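Local coordinates for type I site-specific restriction-modification system, R (Restriction) subunit (Vibrio vulnificus, PDB 3H1T), which probably uses ATP to translocate and cleave DNA as part of a type I restriction enzyme, this fragment holding its nuclease-like and helicase-like motor regions, at residues 46-50 and 78-84; 87-93 and 116-122; 108-112 and 129-133; 166-172 and 216-222. All coordinates share one frame; numbering follows the deposited sequence.

How the contacts relate
Contacts 1, 2 and 3 all belong to one six-stranded mixed sheet in the N-terminal, nuclease-like part of the chain. Contact 1 holds its edge; about 12 Å away between centres, contact 2 forms the middle, and Leu-80 O of contact 1 meets Ile-88 N of contact 2 at 2.8 Å. Contact 3 lies about 7 Å from contact 2 between centres and packs the crossover helix on the sheet, with Tyr-120 OH of contact 2 2.7 Å from Glu-129 OE2. Contact 4, about 17 Å from contact 1 between centres, leads into the motor part; Tyr-82 CE2 touches Leu-168 CD1 at 3.7 Å. Glu-92 of contact 2 belongs to a Glu-X-Lys pattern consistent with a nuclease site.

Contact 1. Residues 46-50 and 78-84; sequences NPSAI and YLLKYTR
Ala-49 and Ile-50 pair antiparallel with Lys-81 and Leu-80, joining strand 49-55, the outermost strand on its side of the mixed sheet, to strand 75-81. Ala-49 and Lys-81 are the hydrogen-bonded pair: Ala-49 N reaches Lys-81 O at 3.0 Å, and Lys-81 N returns an equally long bond to Ala-49 O. One step on, Ile-50 and Leu-80 make the non-hydrogen-bonded pair, their side chains lying alongside each other and pointing the same way. Ile-50 has CG1 anti to the carbonyl carbon (chi1 -69°), which leaves CG2 anti to the backbone N and against the rim of the Tyr-78 ring, 3.6 Å from CD2 and near the ring plane. The far end of that tyrosine is hydrogen-bonded to Thr-35 of helix 26-40, which covers this face. Before the strand proper, Ser-48 OG donates to Tyr-82 O over 2.8 Å, tilted 24° from the carbonyl plane. Here the chain turns a corner. Pro-47, behind a cis peptide bond, adds its CG at 3.7 Å from Thr-83 OG1. A serine hydroxyl thus continues the polar link to the corner where the backbone ladder stops, while the apolar grip lies on the Ile-50 face.

Contact 2. Residues 87-93 and 116-122; sequences PIAVVEA and LKFAYST
Tyr-120 O is held from strand 87-93 by two neighbouring groups: Glu-92 N bonds to it at 2.8 Å, and Val-91 CA comes up at 3.4 Å in a CA-H...O contact. The same parallel ladder runs on through Tyr-120 N to Val-90 O at 2.9 Å and Thr-122 N to Glu-92 O at 3.0 Å. At the start of the pairing the strands part, and a water bridges the gap, donating to Ile-88 O and accepting from Lys-117 N; on the other edge of the strand Ile-88 and Ala-89 both face Leu-80 in a classic beta bulge. On one face the two aromatic rings present their edges. Phe-118, its CG anti to the carbonyl carbon (chi1 -56°), brings CD2 to 3.5 Å from Ile-88 O, near the ring plane, while Tyr-120 turns CE2 to Ala-89 CB at 3.8 Å. Farther along this face Val-91 CG1 meets Thr-122 CG2 at 3.6 Å. Tyr-120 OH is hydrogen-bonded to Glu-129 beyond the pair. The other face bears Val-90, with its CB against Leu-116 CD1, and Glu-92, both packed on helix 104-114. Strand 86-93, that helix and strand 118-122 make a beta-alpha-beta crossover; Glu-92, its carboxylate beside that of Asp-77 and in a long, weak ion pair with Lys-94, fits the Asp...Glu-X-Lys pattern of PD-(D/E)XK nucleases, consistent with a DNA-cleaving site.

Contact 3. Residues 108-112 and 129-133; sequences KDYAE and EFDYT
The Phe-130 ring carries the ammonium group of Lys-108 over one face and has Tyr-132 CG at its edge, while the Tyr-132 ring takes Phe-130 CE2 over the centre of one face and Glu-112 OE2 at its edge. These rings fasten helix 104-114, the crossover helix of a beta-alpha-beta unit, to the end of strand 127-131 in the nuclease-like sheet. Lys-108 NZ stands 3.9 Å from the Phe-130 ring centroid, 18° off the ring normal, a cation-pi contact. The lysine CD lies over the same ring, 4.2 Å from the centroid, and the bend beyond it (chi3 50°) carries the chain on toward NZ over that face. Tyr-132 OH sits between two oxygens, 2.9 Å from Glu-112 OE2 and 2.9 Å from Lys-108 O; the latter already accepts the helical bond from Glu-112 N. The Glu-112 carboxylate comes in at the ring's edge with its plane 90° to that of the ring. The negative charge and a carbonyl so close to the hydroxyl would probably polarise it. All four residues touch a crystal neighbour, so lattice packing may influence these poses. Beyond the ring pair, Asp-131 OD1 accepts from Thr-133 N in an Asx turn. Ala-111 CB comes in obliquely, 3.8 Å from Tyr-132 CE1.

Contact 4. Residues 166-172 and 216-222; sequences TLLSPYH and FQISWKL
Polar bonds between Lys-221 and the chain at Leu-167 and Ser-169 hold the turn after helix 164-167 against helix 211-224. Lys-221 NZ donates to Ser-169 O at 2.7 Å, tilted slightly from the plane of that carbonyl, and to Leu-167 O at 2.9 Å, this time from well above the carbonyl plane. Two successive bends in the lysine chain (chi3 68°, chi4 71°) curl the ammonium back to meet both. In return, Ser-169 OG donates to Lys-221 O over 2.8 Å, in the carbonyl plane and on a lone pair. Two backbone oxygens are thereby matched to one largely buried charge. Helix 211-224 follows strand 200-205 and the glycine-rich P-loop of a RecA-like helicase fold, so this turn leads from the nuclease-like part onto the probable ATP-driven motor. Aromatic contacts come next along the chain. His-172 directs its ring edge at the face of the Trp-220 six-membered ring, centroids 4.9 Å apart and planes at 80°, while its CB lies 3.7 Å from the centroid of the five-membered ring. The edge of Phe-216 in turn faces the His-172 ring in an offset edge-to-face pair. Trp-220 also meets Phe-259 edge-to-face. Among the apolar touches, Thr-166 CG2 meets Leu-222 CD2 at 3.5 Å, and Lys-221 CD lies at the rim of the Tyr-171 ring, 3.8 Å from CE1.

Contact 1. Residues 46-50 and 78-84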
# COMPACT_ATOMS: atom_id res chain seq x y z
N ASN A 46 31.65 -10.17 -0.27
CA ASN A 46 30.48 -10.76 -0.93
C ASN A 46 30.01 -12.07 -0.29
O ASN A 46 30.82 -12.92 0.06
CB ASN A 46 30.80 -10.95 -2.42
CG ASN A 46 31.19 -9.63 -3.10
OD1 ASN A 46 32.09 -9.58 -3.95
ND2 ASN A 46 30.48 -8.56 -2.73
N PRO A 47 28.68 -12.29 -0.23
CA PRO A 47 27.59 -11.44 -0.71
C PRO A 47 27.19 -10.24 0.16
O PRO A 47 26.36 -9.42 -0.26
CB PRO A 47 26.46 -12.44 -0.88
CG PRO A 47 26.61 -13.25 0.34
CD PRO A 47 28.12 -13.50 0.41
N SER A 48 27.77 -10.10 1.34
CA SER A 48 27.40 -8.98 2.21
C SER A 48 27.83 -7.64 1.63
O SER A 48 28.74 -7.59 0.80
CB SER A 48 28.02 -9.16 3.59
OG SER A 48 27.68 -10.43 4.12
N ALA A 49 27.17 -6.57 2.06
CA ALA A 49 27.52 -5.23 1.58
C ALA A 49 27.22 -4.16 2.62
O ALA A 49 26.57 -4.42 3.65
CB ALA A 49 26.74 -4.92 0.29
N ILE A 50 27.72 -2.95 2.36
CA ILE A 50 27.53 -1.78 3.20
C ILE A 50 27.01 -0.72 2.27
O ILE A 50 27.58 -0.49 1.20
CB ILE A 50 28.85 -1.19 3.77
CG1 ILE A 50 29.48 -2.12 4.79
CG2 ILE A 50 28.58 0.14 4.44
CD1 ILE A 50 30.58 -2.96 4.22
N TYR A 78 24.23 4.02 7.73
CA TYR A 78 24.69 2.78 7.14
C TYR A 78 23.62 1.72 7.23
O TYR A 78 22.88 1.64 8.21
CB TYR A 78 25.94 2.22 7.82
CG TYR A 78 27.18 3.07 7.77
CD1 TYR A 78 27.42 4.05 8.74
CD2 TYR A 78 28.17 2.83 6.82
CE1 TYR A 78 28.61 4.75 8.78
CE2 TYR A 78 29.37 3.53 6.86
CZ TYR A 78 29.58 4.48 7.85
OH TYR A 78 30.78 5.16 7.97
N LEU A 79 23.57 0.88 6.21
CA LEU A 79 22.64 -0.22 6.16
C LEU A 79 23.58 -1.39 5.95
O LEU A 79 24.42 -1.36 5.05
CB LEU A 79 21.68 -0.05 4.98
CG LEU A 79 20.33 -0.79 4.88
CD1 LEU A 79 20.38 -1.73 3.70
CD2 LEU A 79 20.00 -1.53 6.16
N LEU A 80 23.46 -2.42 6.78
CA LEU A 80 24.33 -3.58 6.64
C LEU A 80 23.53 -4.70 6.03
O LEU A 80 22.58 -5.17 6.63
CB LEU A 80 24.88 -3.98 8.01
CG LEU A 80 25.57 -2.84 8.76
CD1 LEU A 80 26.11 -3.38 10.06
CD2 LEU A 80 26.71 -2.26 7.94
N LYS A 81 23.89 -5.11 4.82
CA LYS A 81 23.16 -6.17 4.15
C LYS A 81 23.91 -7.49 4.25
O LYS A 81 25.09 -7.56 3.92
CB LYS A 81 22.91 -5.80 2.67
CG LYS A 81 22.16 -4.48 2.50
CD LYS A 81 21.41 -4.38 1.18
CE LYS A 81 22.31 -4.15 -0.00
NZ LYS A 81 21.54 -3.54 -1.12
N TYR A 82 23.22 -8.51 4.73
CA TYR A 82 23.85 -9.82 4.84
C TYR A 82 24.07 -10.31 3.41
O TYR A 82 25.12 -10.87 3.07
CB TYR A 82 22.94 -10.81 5.56
CG TYR A 82 23.55 -12.17 5.57
CD1 TYR A 82 24.76 -12.40 6.22
CD2 TYR A 82 22.93 -13.24 4.92
CE1 TYR A 82 25.34 -13.66 6.23
CE2 TYR A 82 23.51 -14.50 4.92
CZ TYR A 82 24.71 -14.71 5.57
OH TYR A 82 25.28 -15.96 5.58
N THR A 83 23.06 -10.08 2.60
CA THR A 83 23.04 -10.44 1.20
C THR A 83 22.54 -9.20 0.46
O THR A 83 22.12 -8.22 1.08
CB THR A 83 22.14 -11.67 1.00
OG1 THR A 83 22.97 -12.83 0.92
CG2 THR A 83 21.31 -11.56 -0.24
N ARG A 84 22.62 -9.23 -0.87
CA ARG A 84 22.19 -8.10 -1.68
C ARG A 84 20.73 -7.84 -1.42
O ARG A 84 20.33 -6.70 -1.19
CB ARG A 84 22.42 -8.38 -3.17
CG ARG A 84 22.24 -7.14 -4.05
CD ARG A 84 21.25 -7.36 -5.18
NE ARG A 84 21.83 -8.05 -6.33
CZ ARG A 84 21.09 -8.69 -7.23
NH1 ARG A 84 19.78 -8.73 -7.08
NH2 ARG A 84 21.65 -9.28 -8.28

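Contact 2. Residues 87-93 and 116-122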
# COMPACT_ATOMS: atom_id res chain seq x y z
N PRO A 87 18.82 -7.22 3.81
CA PRO A 87 19.34 -6.27 4.79
C PRO A 87 19.24 -6.90 6.19
O PRO A 87 18.36 -7.72 6.44
CB PRO A 87 18.42 -5.06 4.62
CG PRO A 87 17.14 -5.66 4.14
CD PRO A 87 17.62 -6.69 3.14
N ILE A 88 20.13 -6.54 7.11
CA ILE A 88 20.06 -7.14 8.42
C ILE A 88 20.32 -6.22 9.61
O ILE A 88 19.88 -6.52 10.71
CB ILE A 88 20.99 -8.39 8.48
CG1 ILE A 88 20.69 -9.21 9.76
CG2 ILE A 88 22.45 -7.95 8.42
CD1 ILE A 88 21.18 -10.64 9.72
N ALA A 89 21.03 -5.12 9.41
CA ALA A 89 21.29 -4.18 10.51
C ALA A 89 21.40 -2.72 10.07
O ALA A 89 21.48 -2.42 8.88
CB ALA A 89 22.56 -4.59 11.28
N VAL A 90 21.43 -1.82 11.04
CA VAL A 90 21.53 -0.41 10.71
C VAL A 90 22.42 0.34 11.71
O VAL A 90 22.46 -0.02 12.89
CB VAL A 90 20.10 0.22 10.62
CG1 VAL A 90 19.45 0.28 11.99
CG2 VAL A 90 20.18 1.58 9.95
N VAL A 91 23.12 1.36 11.24
CA VAL A 91 24.02 2.11 12.10
C VAL A 91 23.80 3.62 12.10
O VAL A 91 23.61 4.23 11.05
CB VAL A 91 25.51 1.87 11.67
CG1 VAL A 91 26.46 2.55 12.67
CG2 VAL A 91 25.79 0.39 11.59
N GLU A 92 23.85 4.22 13.27
CA GLU A 92 23.73 5.66 13.39
C GLU A 92 25.12 6.13 13.82
O GLU A 92 25.62 5.74 14.86
CB GLU A 92 22.69 6.04 14.45
CG GLU A 92 21.49 6.87 13.97
CD GLU A 92 21.87 8.19 13.29
OE1 GLU A 92 22.42 9.09 13.96
OE2 GLU A 92 21.61 8.32 12.07
N ALA A 93 25.76 6.96 13.00
CA ALA A 93 27.08 7.44 13.35
C ALA A 93 26.98 8.85 13.90
O ALA A 93 26.02 9.56 13.62
CB ALA A 93 28.00 7.41 12.13
N LEU A 116 14.38 -4.36 10.90
CA LEU A 116 15.63 -5.03 11.25
C LEU A 116 15.67 -5.38 12.72
O LEU A 116 14.99 -4.76 13.54
CB LEU A 116 16.83 -4.14 10.92
CG LEU A 116 16.73 -3.59 9.49
CD1 LEU A 116 17.94 -2.74 9.19
CD2 LEU A 116 16.60 -4.72 8.46
N LYS A 117 16.48 -6.38 13.06
CA LYS A 117 16.63 -6.87 14.43
C LYS A 117 17.92 -6.42 15.10
O LYS A 117 18.16 -6.78 16.25
CB LYS A 117 16.61 -8.40 14.43
CG LYS A 117 15.35 -9.05 14.96
CD LYS A 117 14.16 -8.82 14.04
CE LYS A 117 12.91 -9.57 14.54
NZ LYS A 117 11.85 -8.67 15.08
N PHE A 118 18.76 -5.66 14.40
CA PHE A 118 20.00 -5.20 15.00
C PHE A 118 20.24 -3.71 14.77
O PHE A 118 20.16 -3.23 13.64
CB PHE A 118 21.17 -6.03 14.46
CG PHE A 118 21.00 -7.50 14.67
CD1 PHE A 118 21.08 -8.06 15.95
CD2 PHE A 118 20.61 -8.33 13.61
CE1 PHE A 118 20.78 -9.40 16.18
CE2 PHE A 118 20.31 -9.67 13.82
CZ PHE A 118 20.38 -10.22 15.11
N ALA A 119 20.53 -2.98 15.83
CA ALA A 119 20.75 -1.55 15.69
C ALA A 119 22.03 -1.10 16.39
O ALA A 119 22.33 -1.57 17.48
CB ALA A 119 19.55 -0.78 16.25
N TYR A 120 22.77 -0.20 15.76
CA TYR A 120 24.03 0.28 16.32
C TYR A 120 24.17 1.78 16.35
O TYR A 120 23.75 2.49 15.45
CB TYR A 120 25.20 -0.29 15.53
CG TYR A 120 25.18 -1.79 15.50
CD1 TYR A 120 25.74 -2.53 16.54
CD2 TYR A 120 24.51 -2.47 14.48
CE1 TYR A 120 25.63 -3.92 16.57
CE2 TYR A 120 24.38 -3.85 14.50
CZ TYR A 120 24.94 -4.57 15.55
OH TYR A 120 24.76 -5.93 15.58
N SER A 121 24.77 2.28 17.41
CA SER A 121 25.05 3.68 17.53
C SER A 121 26.55 3.70 17.75
O SER A 121 27.07 2.93 18.55
CB SER A 121 24.29 4.27 18.72
OG SER A 121 24.57 5.64 18.82
N THR A 122 27.26 4.57 17.05
CA THR A 122 28.70 4.63 17.20
C THR A 122 29.23 6.03 17.01
O THR A 122 28.63 6.83 16.30
CB THR A 122 29.39 3.72 16.18
OG1 THR A 122 30.81 3.88 16.28
CG2 THR A 122 28.93 4.09 14.77
O HOH W 1 17.70 -8.14 11.05

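Contact 3. Residues 108-112 and 129-133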
# COMPACT_ATOMS: atom_id res chain seq x y z
N LYS A 108 17.48 2.76 16.70
CA LYS A 108 16.41 1.81 17.00
C LYS A 108 15.18 2.14 16.15
O LYS A 108 14.47 1.26 15.68
CB LYS A 108 16.04 1.86 18.49
CG LYS A 108 17.03 1.14 19.40
CD LYS A 108 16.68 1.26 20.88
CE LYS A 108 15.23 0.90 21.18
NZ LYS A 108 15.04 0.40 22.56
N ASP A 109 14.94 3.43 15.95
CA ASP A 109 13.80 3.89 15.17
C ASP A 109 13.91 3.47 13.70
O ASP A 109 12.90 3.18 13.08
CB ASP A 109 13.65 5.41 15.27
CG ASP A 109 12.21 5.87 15.12
OD1 ASP A 109 11.40 5.64 16.03
OD2 ASP A 109 11.88 6.48 14.07
N TYR A 110 15.12 3.45 13.16
CA TYR A 110 15.34 3.06 11.77
C TYR A 110 15.22 1.55 11.63
O TYR A 110 14.79 1.03 10.60
CB TYR A 110 16.72 3.48 11.27
CG TYR A 110 16.90 4.95 10.96
CD1 TYR A 110 16.08 5.60 10.05
CD2 TYR A 110 17.92 5.68 11.56
CE1 TYR A 110 16.27 6.95 9.73
CE2 TYR A 110 18.12 7.03 11.26
CZ TYR A 110 17.29 7.66 10.34
OH TYR A 110 17.48 9.00 10.05
N ALA A 111 15.65 0.86 12.68
CA ALA A 111 15.60 -0.59 12.71
C ALA A 111 14.15 -1.00 12.67
O ALA A 111 13.75 -1.85 11.87
CB ALA A 111 16.24 -1.09 13.99
N GLU A 112 13.36 -0.38 13.53
CA GLU A 112 11.93 -0.66 13.60
C GLU A 112 11.24 -0.32 12.27
O GLU A 112 10.40 -1.08 11.80
CB GLU A 112 11.32 0.12 14.78
CG GLU A 112 11.66 -0.50 16.14
CD GLU A 112 11.74 0.51 17.29
OE1 GLU A 112 11.17 1.61 17.16
OE2 GLU A 112 12.35 0.19 18.33
N GLU A 129 25.23 -1.44 20.89
CA GLU A 129 24.31 -2.30 20.18
C GLU A 129 22.99 -2.56 20.91
O GLU A 129 22.97 -2.76 22.12
CB GLU A 129 24.97 -3.65 19.89
CG GLU A 129 24.05 -4.69 19.24
CD GLU A 129 24.61 -6.11 19.25
OE1 GLU A 129 24.61 -6.74 20.33
OE2 GLU A 129 25.03 -6.60 18.19
N PHE A 130 21.88 -2.52 20.17
CA PHE A 130 20.61 -2.88 20.76
C PHE A 130 20.20 -4.07 19.92
O PHE A 130 20.04 -3.97 18.70
CB PHE A 130 19.52 -1.82 20.65
CG PHE A 130 18.23 -2.27 21.29
CD1 PHE A 130 18.04 -2.15 22.66
CD2 PHE A 130 17.26 -2.92 20.53
CE1 PHE A 130 16.90 -2.69 23.27
CE2 PHE A 130 16.12 -3.46 21.13
CZ PHE A 130 15.94 -3.35 22.50
N ASP A 131 20.04 -5.21 20.56
CA ASP A 131 19.68 -6.42 19.86
C ASP A 131 18.22 -6.77 20.15
O ASP A 131 17.87 -7.09 21.29
CB ASP A 131 20.62 -7.54 20.32
CG ASP A 131 20.39 -8.85 19.61
OD1 ASP A 131 19.25 -9.15 19.22
OD2 ASP A 131 21.37 -9.60 19.45
N TYR A 132 17.37 -6.69 19.13
CA TYR A 132 15.97 -6.99 19.33
C TYR A 132 15.71 -8.46 19.68
O TYR A 132 14.69 -8.76 20.30
CB TYR A 132 15.15 -6.60 18.09
CG TYR A 132 15.05 -5.10 17.90
CD1 TYR A 132 16.13 -4.38 17.38
CD2 TYR A 132 13.90 -4.40 18.27
CE1 TYR A 132 16.07 -3.01 17.24
CE2 TYR A 132 13.83 -3.01 18.13
CZ TYR A 132 14.93 -2.32 17.62
OH TYR A 132 14.91 -0.96 17.51
N THR A 133 16.63 -9.35 19.31
CA THR A 133 16.44 -10.76 19.61
C THR A 133 16.66 -11.07 21.10
O THR A 133 16.18 -12.08 21.59
CB THR A 133 17.37 -11.67 18.76
OG1 THR A 133 18.73 -11.48 19.17
CG2 THR A 133 17.23 -11.33 17.28

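Contact 4. Residues 166-172 and 216-222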
# COMPACT_ATOMS: atom_id res chain seq x y z
N THR A 166 16.16 -20.83 0.92
CA THR A 166 14.90 -20.28 0.48
C THR A 166 14.84 -18.89 1.09
O THR A 166 14.50 -17.92 0.42
CB THR A 166 13.72 -21.11 0.96
OG1 THR A 166 13.92 -22.48 0.58
CG2 THR A 166 12.43 -20.62 0.29
N LEU A 167 15.22 -18.79 2.36
CA LEU A 167 15.21 -17.51 3.06
C LEU A 167 16.04 -16.48 2.32
O LEU A 167 15.69 -15.30 2.31
CB LEU A 167 15.77 -17.67 4.47
CG LEU A 167 15.56 -16.42 5.35
CD1 LEU A 167 14.16 -16.47 5.90
CD2 LEU A 167 16.56 -16.38 6.50
N LEU A 168 17.13 -16.92 1.69
CA LEU A 168 18.01 -16.01 0.96
C LEU A 168 17.81 -16.03 -0.55
O LEU A 168 18.53 -15.34 -1.27
CB LEU A 168 19.48 -16.32 1.26
CG LEU A 168 19.96 -16.29 2.72
CD1 LEU A 168 21.45 -16.61 2.77
CD2 LEU A 168 19.68 -14.93 3.34
N SER A 169 16.84 -16.81 -1.02
CA SER A 169 16.56 -16.89 -2.46
C SER A 169 16.41 -15.47 -3.01
O SER A 169 15.60 -14.70 -2.51
CB SER A 169 15.28 -17.71 -2.67
OG SER A 169 14.90 -17.79 -4.03
N PRO A 170 17.20 -15.12 -4.04
CA PRO A 170 17.20 -13.80 -4.69
C PRO A 170 15.87 -13.30 -5.24
O PRO A 170 15.03 -14.09 -5.67
CB PRO A 170 18.26 -13.96 -5.80
CG PRO A 170 19.20 -15.00 -5.23
CD PRO A 170 18.19 -16.00 -4.68
N TYR A 171 15.67 -11.98 -5.19
CA TYR A 171 14.48 -11.38 -5.75
C TYR A 171 14.71 -11.48 -7.24
O TYR A 171 15.78 -11.91 -7.70
CB TYR A 171 14.35 -9.88 -5.42
CG TYR A 171 14.05 -9.51 -3.99
CD1 TYR A 171 13.31 -10.36 -3.17
CD2 TYR A 171 14.46 -8.30 -3.48
CE1 TYR A 171 13.00 -10.00 -1.85
CE2 TYR A 171 14.16 -7.92 -2.17
CZ TYR A 171 13.43 -8.78 -1.37
OH TYR A 171 13.16 -8.42 -0.07
N HIS A 172 13.71 -11.06 -8.00
CA HIS A 172 13.83 -11.04 -9.43
C HIS A 172 14.05 -9.54 -9.67
O HIS A 172 13.17 -8.73 -9.36
CB HIS A 172 12.55 -11.54 -10.07
CG HIS A 172 12.59 -11.50 -11.56
ND1 HIS A 172 12.25 -10.37 -12.28
CD2 HIS A 172 12.98 -12.42 -12.47
CE1 HIS A 172 12.44 -10.60 -13.57
NE2 HIS A 172 12.88 -11.84 -13.71
N PHE A 216 4.28 -11.32 -6.08
CA PHE A 216 5.21 -11.87 -7.07
C PHE A 216 6.55 -12.31 -6.49
O PHE A 216 7.01 -13.41 -6.76
CB PHE A 216 5.45 -10.85 -8.19
CG PHE A 216 6.60 -11.21 -9.11
CD1 PHE A 216 6.47 -12.25 -10.03
CD2 PHE A 216 7.81 -10.51 -9.04
CE1 PHE A 216 7.52 -12.59 -10.87
CE2 PHE A 216 8.87 -10.84 -9.88
CZ PHE A 216 8.73 -11.88 -10.79
N GLN A 217 7.18 -11.46 -5.68
CA GLN A 217 8.49 -11.82 -5.12
C GLN A 217 8.45 -12.96 -4.10
O GLN A 217 9.43 -13.69 -3.94
CB GLN A 217 9.18 -10.59 -4.52
CG GLN A 217 9.49 -9.48 -5.54
CD GLN A 217 10.70 -9.77 -6.44
OE1 GLN A 217 11.13 -8.92 -7.21
NE2 GLN A 217 11.23 -10.98 -6.36
N ILE A 218 7.33 -13.14 -3.40
CA ILE A 218 7.23 -14.24 -2.45
C ILE A 218 7.24 -15.52 -3.30
O ILE A 218 7.99 -16.46 -3.03
CB ILE A 218 5.91 -14.18 -1.64
CG1 ILE A 218 5.91 -12.95 -0.71
CG2 ILE A 218 5.75 -15.45 -0.82
CD1 ILE A 218 4.56 -12.69 -0.02
N SER A 219 6.40 -15.52 -4.33
CA SER A 219 6.28 -16.64 -5.25
C SER A 219 7.62 -16.96 -5.89
O SER A 219 8.05 -18.11 -5.92
CB SER A 219 5.27 -16.32 -6.36
OG SER A 219 4.08 -15.78 -5.81
N TRP A 220 8.28 -15.94 -6.41
CA TRP A 220 9.57 -16.16 -7.05
C TRP A 220 10.58 -16.74 -6.06
O TRP A 220 11.22 -17.76 -6.34
CB TRP A 220 10.08 -14.86 -7.67
CG TRP A 220 11.35 -15.02 -8.44
CD1 TRP A 220 12.60 -14.71 -8.02
CD2 TRP A 220 11.48 -15.52 -9.78
NE1 TRP A 220 13.52 -14.97 -9.01
CE2 TRP A 220 12.86 -15.47 -10.10
CE3 TRP A 220 10.58 -16.00 -10.73
CZ2 TRP A 220 13.35 -15.88 -11.34
CZ3 TRP A 220 11.07 -16.41 -11.97
CH2 TRP A 220 12.45 -16.35 -12.26
N LYS A 221 10.71 -16.12 -4.89
CA LYS A 221 11.65 -16.61 -3.89
C LYS A 221 11.45 -18.09 -3.59
O LYS A 221 12.39 -18.89 -3.71
CB LYS A 221 11.54 -15.79 -2.59
CG LYS A 221 12.34 -14.48 -2.59
CD LYS A 221 12.20 -13.70 -1.28
CE LYS A 221 12.85 -14.40 -0.09
NZ LYS A 221 14.34 -14.41 -0.14
N LEU A 222 10.23 -18.47 -3.21
CA LEU A 222 9.94 -19.87 -2.89
C LEU A 222 9.98 -20.80 -4.10
O LEU A 222 10.42 -21.94 -3.98
CB LEU A 222 8.57 -19.96 -2.23
CG LEU A 222 8.44 -19.34 -0.84
CD1 LEU A 222 6.99 -18.96 -0.59
CD2 LEU A 222 8.94 -20.31 0.20